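Local coordinates for protein paenibacillus xanthan lyase (Paenibacillus, PDB 6F2P) that catalyses the eliminative cleavage of the terminal mannosyl-glucuronic acid linkage in the side chains of the bacterial polysaccharide xanthan, at residues F6-R10 with G182-S188; L134-V138 with Y153-I157; T905-N911 with D1032-K1038; V956-Y962 with S1009-G1013. All coordinates share one frame; numbering follows the deposited sequence.

Contact 1. Residues F6-R10 with G182-S188; sequences FDTLR and GILNKDS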
loop_
_atom_site.group_PDB
_atom_site.type_symbol
_atom_site.label_atom_id
_atom_site.label_comp_id
_atom_site.label_asym_id
_atom_site.label_seq_id
_atom_site.Cartn_x
_atom_site.Cartn_y
_atom_site.Cartn_z
ATOM N N PHE A 6 -34.181 -30.619 5.168
ATOM C CA PHE A 6 -34.328 -29.552 6.143
ATOM C C PHE A 6 -34.082 -30.063 7.560
ATOM O O PHE A 6 -33.357 -29.433 8.325
ATOM C CB PHE A 6 -35.716 -28.955 6.033
ATOM C CG PHE A 6 -36.003 -28.352 4.692
ATOM C CD1 PHE A 6 -35.294 -27.252 4.248
ATOM C CD2 PHE A 6 -36.991 -28.874 3.881
ATOM C CE1 PHE A 6 -35.567 -26.685 3.018
ATOM C CE2 PHE A 6 -37.268 -28.312 2.650
ATOM C CZ PHE A 6 -36.557 -27.215 2.217
ATOM N N ASP A 7 -34.670 -31.209 7.898
ATOM C CA ASP A 7 -34.465 -31.813 9.210
ATOM C C ASP A 7 -32.986 -32.023 9.484
ATOM O O ASP A 7 -32.518 -31.809 10.599
ATOM C CB ASP A 7 -35.209 -33.153 9.343
ATOM C CG ASP A 7 -36.724 -32.998 9.266
ATOM O OD1 ASP A 7 -37.260 -31.990 9.784
ATOM O OD2 ASP A 7 -37.382 -33.881 8.670
ATOM N N THR A 8 -32.250 -32.427 8.456
ATOM C CA THR A 8 -30.833 -32.729 8.607
ATOM C C THR A 8 -30.030 -31.470 8.886
ATOM O O THR A 8 -29.163 -31.453 9.770
ATOM C CB THR A 8 -30.276 -33.413 7.354
ATOM O OG1 THR A 8 -30.912 -34.681 7.189
ATOM C CG2 THR A 8 -28.798 -33.643 7.506
ATOM N N LEU A 9 -30.329 -30.420 8.126
ATOM C CA LEU A 9 -29.664 -29.136 8.292
ATOM C C LEU A 9 -30.001 -28.551 9.656
ATOM O O LEU A 9 -29.104 -28.141 10.393
ATOM C CB LEU A 9 -30.065 -28.163 7.182
ATOM C CG LEU A 9 -29.568 -28.501 5.779
ATOM C CD1 LEU A 9 -30.023 -27.445 4.780
ATOM C CD2 LEU A 9 -28.057 -28.631 5.781
ATOM N N ARG A 10 -31.291 -28.534 9.990
ATOM C CA ARG A 10 -31.752 -28.007 11.273
ATOM C C ARG A 10 -31.038 -28.681 12.443
ATOM O O ARG A 10 -30.675 -28.024 13.419
ATOM C CB ARG A 10 -33.270 -28.144 11.424
ATOM C CG ARG A 10 -33.814 -27.466 12.683
ATOM C CD ARG A 10 -35.272 -27.826 12.984
ATOM N NE ARG A 10 -35.438 -29.265 13.186
ATOM C CZ ARG A 10 -36.068 -30.072 12.334
ATOM N NH1 ARG A 10 -36.156 -31.369 12.592
ATOM N NH2 ARG A 10 -36.613 -29.585 11.228
ATOM N N GLY A 182 -35.461 -19.976 6.288
ATOM C CA GLY A 182 -35.786 -20.907 5.222
ATOM C C GLY A 182 -35.683 -22.356 5.665
ATOM O O GLY A 182 -36.579 -23.153 5.409
ATOM N N ILE A 183 -34.586 -22.699 6.327
ATOM C CA ILE A 183 -34.378 -24.051 6.823
ATOM C C ILE A 183 -35.450 -24.449 7.838
ATOM O O ILE A 183 -36.025 -25.541 7.766
ATOM C CB ILE A 183 -33.003 -24.162 7.480
ATOM C CG1 ILE A 183 -31.912 -24.040 6.415
ATOM C CG2 ILE A 183 -32.879 -25.466 8.246
ATOM C CD1 ILE A 183 -30.510 -24.256 6.930
ATOM N N LEU A 184 -35.717 -23.552 8.782
ATOM C CA LEU A 184 -36.718 -23.795 9.804
ATOM C C LEU A 184 -38.118 -23.886 9.208
ATOM O O LEU A 184 -38.940 -24.687 9.664
ATOM C CB LEU A 184 -36.675 -22.699 10.868
ATOM C CG LEU A 184 -35.388 -22.626 11.682
ATOM C CD1 LEU A 184 -35.471 -21.479 12.665
ATOM C CD2 LEU A 184 -35.111 -23.944 12.392
ATOM N N ASN A 185 -38.385 -23.069 8.188
ATOM C CA ASN A 185 -39.708 -23.033 7.575
ATOM C C ASN A 185 -39.838 -23.969 6.377
ATOM O O ASN A 185 -40.856 -23.963 5.678
ATOM C CB ASN A 185 -40.076 -21.616 7.153
ATOM C CG ASN A 185 -41.564 -21.449 6.939
ATOM O OD1 ASN A 185 -42.364 -22.026 7.672
ATOM N ND2 ASN A 185 -41.942 -20.687 5.915
ATOM N N LYS A 186 -38.799 -24.769 6.146
ATOM C CA LYS A 186 -38.777 -25.741 5.049
ATOM C C LYS A 186 -39.131 -25.104 3.698
ATOM O O LYS A 186 -40.005 -25.575 2.975
ATOM C CB LYS A 186 -39.672 -26.945 5.384
ATOM C CG LYS A 186 -39.249 -27.624 6.682
ATOM C CD LYS A 186 -39.730 -29.061 6.834
ATOM C CE LYS A 186 -39.088 -29.688 8.070
ATOM N NZ LYS A 186 -39.304 -31.154 8.238
ATOM N N ASP A 187 -38.429 -24.025 3.377
ATOM C CA ASP A 187 -38.715 -23.211 2.209
ATOM C C ASP A 187 -37.445 -23.135 1.343
ATOM O O ASP A 187 -36.626 -22.226 1.507
ATOM C CB ASP A 187 -39.125 -21.822 2.694
ATOM C CG ASP A 187 -39.565 -20.900 1.572
ATOM O OD1 ASP A 187 -39.341 -21.230 0.383
ATOM O OD2 ASP A 187 -40.123 -19.820 1.886
ATOM N N SER A 188 -37.276 -24.094 0.433
ATOM C CA SER A 188 -36.075 -24.161 -0.418
ATOM C C SER A 188 -35.725 -22.840 -1.101
ATOM O O SER A 188 -34.566 -22.423 -1.100
ATOM C CB SER A 188 -36.209 -25.261 -1.475
ATOM O OG SER A 188 -37.358 -25.058 -2.280
HETATM O O HOH W 1 -36.897 -27.413 9.629
#

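Contact 2. Residues L134-V138 with Y153-I157; sequences LNDIV and YMAAI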
loop_
_atom_site.group_PDB
_atom_site.type_symbol
_atom_site.label_atom_id
_atom_site.label_comp_id
_atom_site.label_asym_id
_atom_site.label_seq_id
_atom_site.Cartn_x
_atom_site.Cartn_y
_atom_site.Cartn_z
ATOM N N LEU A 134 -34.549 -15.126 17.368
ATOM C CA LEU A 134 -35.761 -15.919 17.202
ATOM C C LEU A 134 -35.475 -17.197 16.405
ATOM O O LEU A 134 -35.959 -18.272 16.768
ATOM C CB LEU A 134 -36.869 -15.088 16.549
ATOM C CG LEU A 134 -38.238 -15.746 16.374
ATOM C CD1 LEU A 134 -38.666 -16.469 17.629
ATOM C CD2 LEU A 134 -39.284 -14.715 15.970
ATOM N N ASN A 135 -34.684 -17.083 15.336
ATOM C CA ASN A 135 -34.254 -18.254 14.572
ATOM C C ASN A 135 -33.586 -19.286 15.464
ATOM O O ASN A 135 -33.841 -20.485 15.362
ATOM C CB ASN A 135 -33.269 -17.866 13.472
ATOM C CG ASN A 135 -33.954 -17.468 12.196
ATOM O OD1 ASN A 135 -35.092 -17.870 11.943
ATOM N ND2 ASN A 135 -33.265 -16.669 11.370
ATOM N N ASP A 136 -32.719 -18.811 16.344
ATOM C CA ASP A 136 -31.962 -19.707 17.196
ATOM C C ASP A 136 -32.857 -20.405 18.216
ATOM O O ASP A 136 -32.742 -21.613 18.419
ATOM C CB ASP A 136 -30.816 -18.954 17.872
ATOM C CG ASP A 136 -29.755 -18.508 16.881
ATOM O OD1 ASP A 136 -29.893 -18.822 15.675
ATOM O OD2 ASP A 136 -28.779 -17.859 17.308
ATOM N N ILE A 137 -33.753 -19.644 18.841
ATOM C CA ILE A 137 -34.721 -20.210 19.762
ATOM C C ILE A 137 -35.508 -21.315 19.080
ATOM O O ILE A 137 -35.540 -22.450 19.562
ATOM C CB ILE A 137 -35.705 -19.151 20.270
ATOM C CG1 ILE A 137 -34.964 -18.112 21.107
ATOM C CG2 ILE A 137 -36.833 -19.806 21.086
ATOM C CD1 ILE A 137 -35.757 -16.856 21.338
ATOM N N VAL A 138 -36.124 -20.980 17.951
ATOM C CA VAL A 138 -36.911 -21.941 17.194
ATOM C C VAL A 138 -36.092 -23.174 16.809
ATOM O O VAL A 138 -36.612 -24.286 16.790
ATOM C CB VAL A 138 -37.526 -21.295 15.945
ATOM C CG1 VAL A 138 -38.221 -22.341 15.081
ATOM C CG2 VAL A 138 -38.511 -20.201 16.358
ATOM N N TYR A 153 -44.010 -17.607 14.042
ATOM C CA TYR A 153 -42.699 -17.031 14.300
ATOM C C TYR A 153 -41.964 -16.761 12.980
ATOM O O TYR A 153 -41.321 -15.720 12.826
ATOM C CB TYR A 153 -41.855 -17.939 15.196
ATOM C CG TYR A 153 -42.547 -18.444 16.445
ATOM C CD1 TYR A 153 -43.615 -17.752 17.015
ATOM C CD2 TYR A 153 -42.121 -19.615 17.069
ATOM C CE1 TYR A 153 -44.249 -18.221 18.163
ATOM C CE2 TYR A 153 -42.743 -20.088 18.218
ATOM C CZ TYR A 153 -43.806 -19.386 18.756
ATOM O OH TYR A 153 -44.431 -19.849 19.890
ATOM N N MET A 154 -42.070 -17.689 12.026
ATOM C CA MET A 154 -41.398 -17.516 10.735
ATOM C C MET A 154 -42.060 -16.420 9.911
ATOM O O MET A 154 -41.381 -15.651 9.233
ATOM C CB MET A 154 -41.348 -18.821 9.941
ATOM C CG MET A 154 -40.422 -19.881 10.532
ATOM S SD MET A 154 -38.698 -19.360 10.719
ATOM C CE MET A 154 -38.588 -19.105 12.492
ATOM N N ALA A 155 -43.381 -16.334 9.991
ATOM C CA ALA A 155 -44.117 -15.305 9.266
ATOM C C ALA A 155 -43.668 -13.919 9.696
ATOM O O ALA A 155 -43.648 -12.980 8.898
ATOM C CB ALA A 155 -45.612 -15.467 9.475
ATOM N N ALA A 156 -43.297 -13.798 10.964
ATOM C CA ALA A 156 -42.812 -12.533 11.479
ATOM C C ALA A 156 -41.456 -12.197 10.866
ATOM O O ALA A 156 -41.218 -11.066 10.442
ATOM C CB ALA A 156 -42.720 -12.582 12.980
ATOM N N ILE A 157 -40.571 -13.189 10.820
ATOM C CA ILE A 157 -39.246 -12.998 10.248
ATOM C C ILE A 157 -39.304 -12.676 8.753
ATOM O O ILE A 157 -38.648 -11.736 8.309
ATOM C CB ILE A 157 -38.334 -14.200 10.510
ATOM C CG1 ILE A 157 -38.185 -14.407 12.018
ATOM C CG2 ILE A 157 -36.975 -13.989 9.840
ATOM C CD1 ILE A 157 -37.208 -15.485 12.392
#

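Contact 3. Residues T905-N911 with D1032-K1038; sequences TTVIVDN and DAVKLVK. With CA (calcium ion), chain G.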
loop_
_atom_site.group_PDB
_atom_site.type_symbol
_atom_site.label_atom_id
_atom_site.label_comp_id
_atom_site.label_asym_id
_atom_site.label_seq_id
_atom_site.Cartn_x
_atom_site.Cartn_y
_atom_site.Cartn_z
ATOM N N THR A 905 21.926 17.275 -32.992
ATOM C CA THR A 905 22.597 16.584 -34.094
ATOM C C THR A 905 23.690 17.386 -34.804
ATOM O O THR A 905 24.688 16.816 -35.228
ATOM C CB THR A 905 21.583 16.025 -35.125
ATOM O OG1 THR A 905 20.617 17.029 -35.455
ATOM C CG2 THR A 905 20.861 14.817 -34.557
ATOM N N THR A 906 23.506 18.697 -34.929
ATOM C CA THR A 906 24.510 19.551 -35.557
ATOM C C THR A 906 25.872 19.444 -34.853
ATOM O O THR A 906 25.949 19.514 -33.628
ATOM C CB THR A 906 24.050 21.027 -35.598
ATOM O OG1 THR A 906 22.852 21.137 -36.379
ATOM C CG2 THR A 906 25.135 21.911 -36.214
ATOM N N VAL A 907 26.934 19.243 -35.629
ATOM C CA VAL A 907 28.282 19.128 -35.075
ATOM C C VAL A 907 29.233 20.149 -35.703
ATOM O O VAL A 907 29.248 20.311 -36.919
ATOM C CB VAL A 907 28.865 17.721 -35.291
ATOM C CG1 VAL A 907 30.256 17.636 -34.686
ATOM C CG2 VAL A 907 27.953 16.662 -34.685
ATOM N N ILE A 908 30.009 20.848 -34.876
ATOM C CA ILE A 908 31.017 21.784 -35.376
ATOM C C ILE A 908 32.419 21.379 -34.930
ATOM O O ILE A 908 32.639 21.050 -33.766
ATOM C CB ILE A 908 30.761 23.227 -34.901
ATOM C CG1 ILE A 908 29.403 23.723 -35.393
ATOM C CG2 ILE A 908 31.884 24.159 -35.374
ATOM C CD1 ILE A 908 29.101 25.173 -35.024
ATOM N N VAL A 909 33.366 21.389 -35.862
ATOM C CA VAL A 909 34.754 21.107 -35.519
ATOM C C VAL A 909 35.651 22.274 -35.909
ATOM O O VAL A 909 35.707 22.648 -37.077
ATOM C CB VAL A 909 35.255 19.819 -36.182
ATOM C CG1 VAL A 909 36.596 19.433 -35.606
ATOM C CG2 VAL A 909 34.255 18.697 -35.970
ATOM N N ASP A 910 36.327 22.860 -34.921
ATOM C CA ASP A 910 37.238 23.976 -35.158
ATOM C C ASP A 910 38.655 23.426 -35.220
ATOM O O ASP A 910 38.886 22.287 -34.832
ATOM C CB ASP A 910 37.111 25.014 -34.039
ATOM C CG ASP A 910 37.745 26.346 -34.401
ATOM O OD1 ASP A 910 37.184 27.050 -35.268
ATOM O OD2 ASP A 910 38.796 26.691 -33.817
ATOM N N ASN A 911 39.603 24.212 -35.720
ATOM C CA ASN A 911 40.981 23.734 -35.831
ATOM C C ASN A 911 41.626 23.532 -34.463
ATOM O O ASN A 911 42.611 22.800 -34.329
ATOM C CB ASN A 911 41.814 24.697 -36.659
ATOM C CG ASN A 911 41.710 26.114 -36.159
ATOM O OD1 ASN A 911 40.684 26.768 -36.333
ATOM N ND2 ASN A 911 42.775 26.600 -35.530
ATOM N N ASP A 1032 40.023 25.992 -41.155
ATOM C CA ASP A 1032 39.282 26.693 -40.104
ATOM C C ASP A 1032 38.263 25.794 -39.390
ATOM O O ASP A 1032 38.555 25.239 -38.327
ATOM C CB ASP A 1032 38.600 27.941 -40.684
ATOM C CG ASP A 1032 38.003 28.841 -39.617
ATOM O OD1 ASP A 1032 38.452 28.781 -38.451
ATOM O OD2 ASP A 1032 37.089 29.626 -39.954
ATOM N N ALA A 1033 37.073 25.652 -39.971
ATOM C CA ALA A 1033 36.015 24.859 -39.347
ATOM C C ALA A 1033 35.031 24.197 -40.327
ATOM O O ALA A 1033 34.759 24.716 -41.419
ATOM C CB ALA A 1033 35.256 25.702 -38.320
ATOM N N VAL A 1034 34.508 23.041 -39.914
ATOM C CA VAL A 1034 33.449 22.346 -40.637
ATOM C C VAL A 1034 32.198 22.217 -39.763
ATOM O O VAL A 1034 32.276 22.300 -38.535
ATOM C CB VAL A 1034 33.897 20.942 -41.091
ATOM C CG1 VAL A 1034 35.192 21.029 -41.883
ATOM C CG2 VAL A 1034 34.072 20.027 -39.893
ATOM N N LYS A 1035 31.047 22.020 -40.399
ATOM C CA LYS A 1035 29.791 21.834 -39.671
ATOM C C LYS A 1035 28.847 20.887 -40.398
ATOM O O LYS A 1035 28.465 21.126 -41.541
ATOM C CB LYS A 1035 29.084 23.169 -39.409
ATOM C CG LYS A 1035 27.803 23.024 -38.605
ATOM C CD LYS A 1035 27.264 24.362 -38.106
ATOM C CE LYS A 1035 26.705 25.217 -39.228
ATOM N NZ LYS A 1035 25.920 26.379 -38.703
ATOM N N LEU A 1036 28.480 19.806 -39.727
ATOM C CA LEU A 1036 27.503 18.878 -40.270
ATOM C C LEU A 1036 26.124 19.252 -39.737
ATOM O O LEU A 1036 25.933 19.427 -38.531
ATOM C CB LEU A 1036 27.856 17.431 -39.904
ATOM C CG LEU A 1036 28.851 16.676 -40.797
ATOM C CD1 LEU A 1036 30.155 17.430 -40.944
ATOM C CD2 LEU A 1036 29.110 15.279 -40.254
ATOM N N VAL A 1037 25.166 19.402 -40.642
ATOM C CA VAL A 1037 23.805 19.700 -40.240
ATOM C C VAL A 1037 22.879 18.616 -40.758
ATOM O O VAL A 1037 22.824 18.359 -41.959
ATOM C CB VAL A 1037 23.341 21.047 -40.784
ATOM C CG1 VAL A 1037 21.982 21.400 -40.184
ATOM C CG2 VAL A 1037 24.374 22.125 -40.476
ATOM N N LYS A 1038 22.151 17.979 -39.850
ATOM C CA LYS A 1038 21.289 16.868 -40.228
ATOM C C LYS A 1038 20.100 17.315 -41.089
ATOM O O LYS A 1038 19.511 18.369 -40.863
ATOM C CB LYS A 1038 20.827 16.090 -38.990
ATOM C CG LYS A 1038 20.153 14.771 -39.331
ATOM C CD LYS A 1038 20.217 13.760 -38.201
ATOM C CE LYS A 1038 19.473 12.495 -38.593
ATOM N NZ LYS A 1038 18.053 12.816 -38.936
HETATM CA CA CA G . 39.163 28.461 -36.069
HETATM O O HOH W 2 21.555 18.885 -37.330
#

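Contact 4. Residues V956-Y962 with S1009-G1013; sequences VPISGTY and SFNAG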
loop_
_atom_site.group_PDB
_atom_site.type_symbol
_atom_site.label_atom_id
_atom_site.label_comp_id
_atom_site.label_asym_id
_atom_site.label_seq_id
_atom_site.Cartn_x
_atom_site.Cartn_y
_atom_site.Cartn_z
ATOM N N VAL A 956 29.431 11.981 -35.108
ATOM C CA VAL A 956 28.065 12.014 -35.610
ATOM C C VAL A 956 27.137 11.341 -34.601
ATOM O O VAL A 956 27.307 10.164 -34.282
ATOM C CB VAL A 956 27.970 11.375 -37.023
ATOM C CG1 VAL A 956 26.545 11.365 -37.518
ATOM C CG2 VAL A 956 28.840 12.141 -37.994
ATOM N N PRO A 957 26.167 12.105 -34.070
ATOM C CA PRO A 957 25.262 11.624 -33.020
ATOM C C PRO A 957 24.350 10.503 -33.507
ATOM O O PRO A 957 24.240 9.458 -32.859
ATOM C CB PRO A 957 24.428 12.868 -32.684
ATOM C CG PRO A 957 25.274 14.022 -33.117
ATOM C CD PRO A 957 25.961 13.536 -34.354
ATOM N N ILE A 958 23.707 10.731 -34.647
ATOM C CA ILE A 958 22.736 9.798 -35.205
ATOM C C ILE A 958 23.094 9.516 -36.656
ATOM O O ILE A 958 23.391 10.442 -37.411
ATOM C CB ILE A 958 21.303 10.397 -35.192
ATOM C CG1 ILE A 958 20.927 10.912 -33.802
ATOM C CG2 ILE A 958 20.284 9.380 -35.685
ATOM C CD1 ILE A 958 19.507 11.444 -33.715
ATOM N N SER A 959 23.063 8.248 -37.052
ATOM C CA SER A 959 23.204 7.908 -38.464
ATOM C C SER A 959 22.146 8.649 -39.276
ATOM O O SER A 959 21.007 8.819 -38.824
ATOM C CB SER A 959 23.076 6.401 -38.680
ATOM O OG SER A 959 24.148 5.710 -38.062
ATOM N N GLY A 960 22.527 9.115 -40.461
ATOM C CA GLY A 960 21.592 9.836 -41.304
ATOM C C GLY A 960 22.255 10.700 -42.351
ATOM O O GLY A 960 23.444 10.548 -42.635
ATOM N N THR A 961 21.477 11.612 -42.925
ATOM C CA THR A 961 21.974 12.484 -43.979
ATOM C C THR A 961 22.377 13.841 -43.414
ATOM O O THR A 961 21.607 14.481 -42.694
ATOM C CB THR A 961 20.924 12.667 -45.082
ATOM O OG1 THR A 961 20.546 11.383 -45.587
ATOM C CG2 THR A 961 21.483 13.499 -46.217
ATOM N N TYR A 962 23.587 14.274 -43.746
ATOM C CA TYR A 962 24.128 15.515 -43.207
ATOM C C TYR A 962 24.719 16.430 -44.270
ATOM O O TYR A 962 25.584 16.015 -45.050
ATOM C CB TYR A 962 25.231 15.217 -42.204
ATOM C CG TYR A 962 24.768 14.662 -40.893
ATOM C CD1 TYR A 962 24.582 13.299 -40.725
ATOM C CD2 TYR A 962 24.541 15.497 -39.808
ATOM C CE1 TYR A 962 24.169 12.784 -39.518
ATOM C CE2 TYR A 962 24.132 14.992 -38.596
ATOM C CZ TYR A 962 23.948 13.635 -38.456
ATOM O OH TYR A 962 23.544 13.129 -37.247
ATOM N N SER A 1009 25.525 10.633 -46.623
ATOM C CA SER A 1009 25.087 9.773 -45.531
ATOM C C SER A 1009 26.257 9.486 -44.614
ATOM O O SER A 1009 27.328 9.101 -45.065
ATOM C CB SER A 1009 24.530 8.455 -46.063
ATOM O OG SER A 1009 23.317 8.664 -46.755
ATOM N N PHE A 1010 26.055 9.685 -43.320
ATOM C CA PHE A 1010 27.078 9.345 -42.344
ATOM C C PHE A 1010 26.534 8.333 -41.344
ATOM O O PHE A 1010 25.345 8.332 -41.024
ATOM C CB PHE A 1010 27.548 10.587 -41.587
ATOM C CG PHE A 1010 28.321 11.562 -42.424
ATOM C CD1 PHE A 1010 29.693 11.421 -42.587
ATOM C CD2 PHE A 1010 27.681 12.639 -43.028
ATOM C CE1 PHE A 1010 30.419 12.335 -43.350
ATOM C CE2 PHE A 1010 28.394 13.556 -43.795
ATOM C CZ PHE A 1010 29.768 13.404 -43.954
ATOM N N ASN A 1011 27.414 7.470 -40.852
ATOM C CA ASN A 1011 27.068 6.601 -39.741
ATOM C C ASN A 1011 27.356 7.322 -38.436
ATOM O O ASN A 1011 28.229 8.190 -38.377
ATOM C CB ASN A 1011 27.861 5.294 -39.805
ATOM C CG ASN A 1011 27.544 4.480 -41.046
ATOM O OD1 ASN A 1011 28.364 4.374 -41.958
ATOM N ND2 ASN A 1011 26.350 3.900 -41.085
ATOM N N ALA A 1012 26.605 6.979 -37.397
ATOM C CA ALA A 1012 26.900 7.481 -36.068
ATOM C C ALA A 1012 28.295 7.003 -35.674
ATOM O O ALA A 1012 28.645 5.841 -35.885
ATOM C CB ALA A 1012 25.857 7.001 -35.073
ATOM N N GLY A 1013 29.103 7.905 -35.130
ATOM C CA GLY A 1013 30.457 7.553 -34.752
ATOM C C GLY A 1013 31.495 8.467 -35.369
ATOM O O GLY A 1013 31.202 9.626 -35.676
#

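Contact 1. Residues F6-R10 with G182-S188
The F6 ring receives K186 on one face: K186 CA stands 3.6 Å from the ring centroid and only 3° off the normal, a CH-pi contact centred on the ring. K186 CB continues over the same face toward F6 CD2, while W249 meets the F6 ring with its plane turned by about 20°. The other flat group, the R10 guanidinium, has D7 O over one face, offset toward the rim. At the edge D7 OD1 and a water lie in its plane, K186 CE also comes near that plane, and Y142 adds a cation-pi contact.

D7 OD1 accepts three bonds. R10 reaches D7 OD1 end-on, NH1 at 3.1 Å and NH2 at 2.9 Å, the NH2 bond using the anti lone pair. K186 NZ comes in on the syn side, tilted 34° out of the carboxylate plane, to form a 2.7 Å salt bridge with D7 OD1. K186 can span from ring to carboxylate because its chain is extended beyond CG; K186 NZ also bonds to the carbonyl of A3. The same water links R10 NH2 to the carbonyl oxygen of I183.

Beside the network, L9 CD1 meets I183 CD1 at 3.9 Å with the two chains roughly perpendicular.

K186, at positive phi, is the C-prime residue of a Schellman motif, with D187 N bonded to G182 O and a weak bond from K186 N to I183 O. The motif ends helix 168-184 and puts K186 where it meets F6 and D7 of helix 4-18, within the alpha-helical region of this family 8 polysaccharide lyase.

Contact 2. Residues L134-V138 with Y153-I157
L134 points into the groove between Y153 and I157, which lie one helical turn apart. Its CG is anti to the backbone N (chi1 -177°), a torsion that carries L134 CD2 out to the facing helix, 3.9 Å from Y153 O and 4.1 Å from I157 CG1. The L134 and I157 chains pass at a slant, and the extended I157 chain brings CD1 against L134 CG and N135.

V138, one turn further on, meets two neighbours chiefly through CG2. V138 CG2 lies 3.7 Å from Y153 CD2 at an oblique approach to the ring, and 4.0 Å from M154 CE. With M154 the meeting is tip to tip: the thioether chain, bent at chi2 and chi3, brings its terminal methyl round to the valine.

N135 comes at M154 nearly at a right angle, N135 OD1 lying 3.7 Å from M154 CE, and the same oxygen faces I157 CD1. These are van der Waals contacts; the amide of N135 is held through ND2, which bonds to the backbone carbonyl of V177 on helix 168-184. The hydroxyl of Y153 leaves the interface to bond D106, tying helix 147-160 to helix 95-111.

The short axes run 10.9 Å apart and the N-to-C directions differ by 159°. Since helices 123-141 and 147-160 are consecutive in the chain, this is an antiparallel helical hairpin, the building element of the alpha/alpha toroidal domains found in family 8 polysaccharide lyases.

Contact 3. Residues T905-N911 with D1032-K1038
I908 lies alongside K1035, both side chains pointing the same way, with I908 CG1 3.5 Å from K1035 CD. The lysine chain stays extended as far as CD and bends only at chi3, which lays its methylenes along the isoleucine; W1002 receives its ammonium in a cation-pi contact. On the other face of the sheet V909 and V1034 also lie side by side, V909 CB touching V1034 CG2.

The strands, antiparallel at 173°, belong to one sheet of the Golvesin C-terminal domain. V907 with L1036 and V909 with V1034 are the hydrogen-bonded pairs, each closed by two bonds; V909 N to V1034 O is 3.0 Å, at 166°.

Where the chain enters its strand, T906 CG2 packs on K1035 CG at 3.8 Å, while T906 OG1, T905 OG1 and K1038 N share a water, 2.7 Å from the backbone N of K1038, which donates to it. A valine in place of T906 would probably leave this water with one partner fewer and free to shift.

At the other end N911 OD1 binds a calcium ion at 2.3 Å, D1032 OD1 at 2.5 Å and D910 through both carboxylate oxygens, OD1 being nearer at 2.6 Å; the carbonyls of Y933 and D936 complete the site. With two carboxylates among its oxygen ligands, the ion probably offsets the repulsion between D910 and D1032 and pins the strand ends together.

Contact 4. Residues V956-Y962 with S1009-G1013
Y962 CB rests against F1010 CD2 at 3.7 Å, the two side chains passing at a slant and the approach to either ring being oblique. V956 closes on F1010 from another direction, its CG2 4.1 Å from F1010 CB and the two side chains roughly perpendicular.

Backbone bonds join the segments in two separate places. G960 and F1010 form an antiparallel hydrogen-bonded pair, with F1010 N to G960 O at 2.8 Å and nearly straight (169°), and G960 N returning a bond to F1010 O. V956 and G1013 form a second such pair, V956 N to G1013 O being 3.0 Å. Between them the register slips by one residue, and S959 spans the gap: its OG, anti to the carbonyl carbon (chi1 -65°), accepts A1012 N at 2.8 Å.

Further out, Y962 OH donates to I958 O at 2.7 Å, in the plane of that carbonyl and on a lone pair, which ties the tyrosine ring back to the loop that precedes its strand. A phenylalanine in place of Y962 would probably leave the I958 carbonyl without this donor and the loop freer to move. Y962 itself is backed by L1036 and K1038 of strand 1030-1039, F1010 by V982 and H984, and N1011 OD1 is held by S985.

The polar bonds within and between the two segments are made by backbone groups, one serine and one phenol rather than by charged side chains; main-chain pairing and apolar cover together probably fix where strands 960-967 and 1003-1010 of the Golvesin C-terminal domain meet their loops.

The four contacts form two pairs at opposite ends of an elongated chain, contacts 1 and 3 having centres about 93 Å apart. In the helical region contact 2 is nested within the chain span closed by contact 1, with centres about 12 Å apart; L184 CD1 touches V138 CG1 at 3.8 Å, so the hairpin 134-138/153-157 backs the helix that holds 182-184. In the Golvesin C-terminal domain contact 4 is likewise nested within contact 3, centres about 13 Å apart, and K1038 N lies 3.4 Å from Y962 CD2; strands 960-967 and 1030-1039 are neighbours in one sheet. Contact 3 alone supplies calcium ligands, while the I157 side chain lies about 10 Å from another calcium ion.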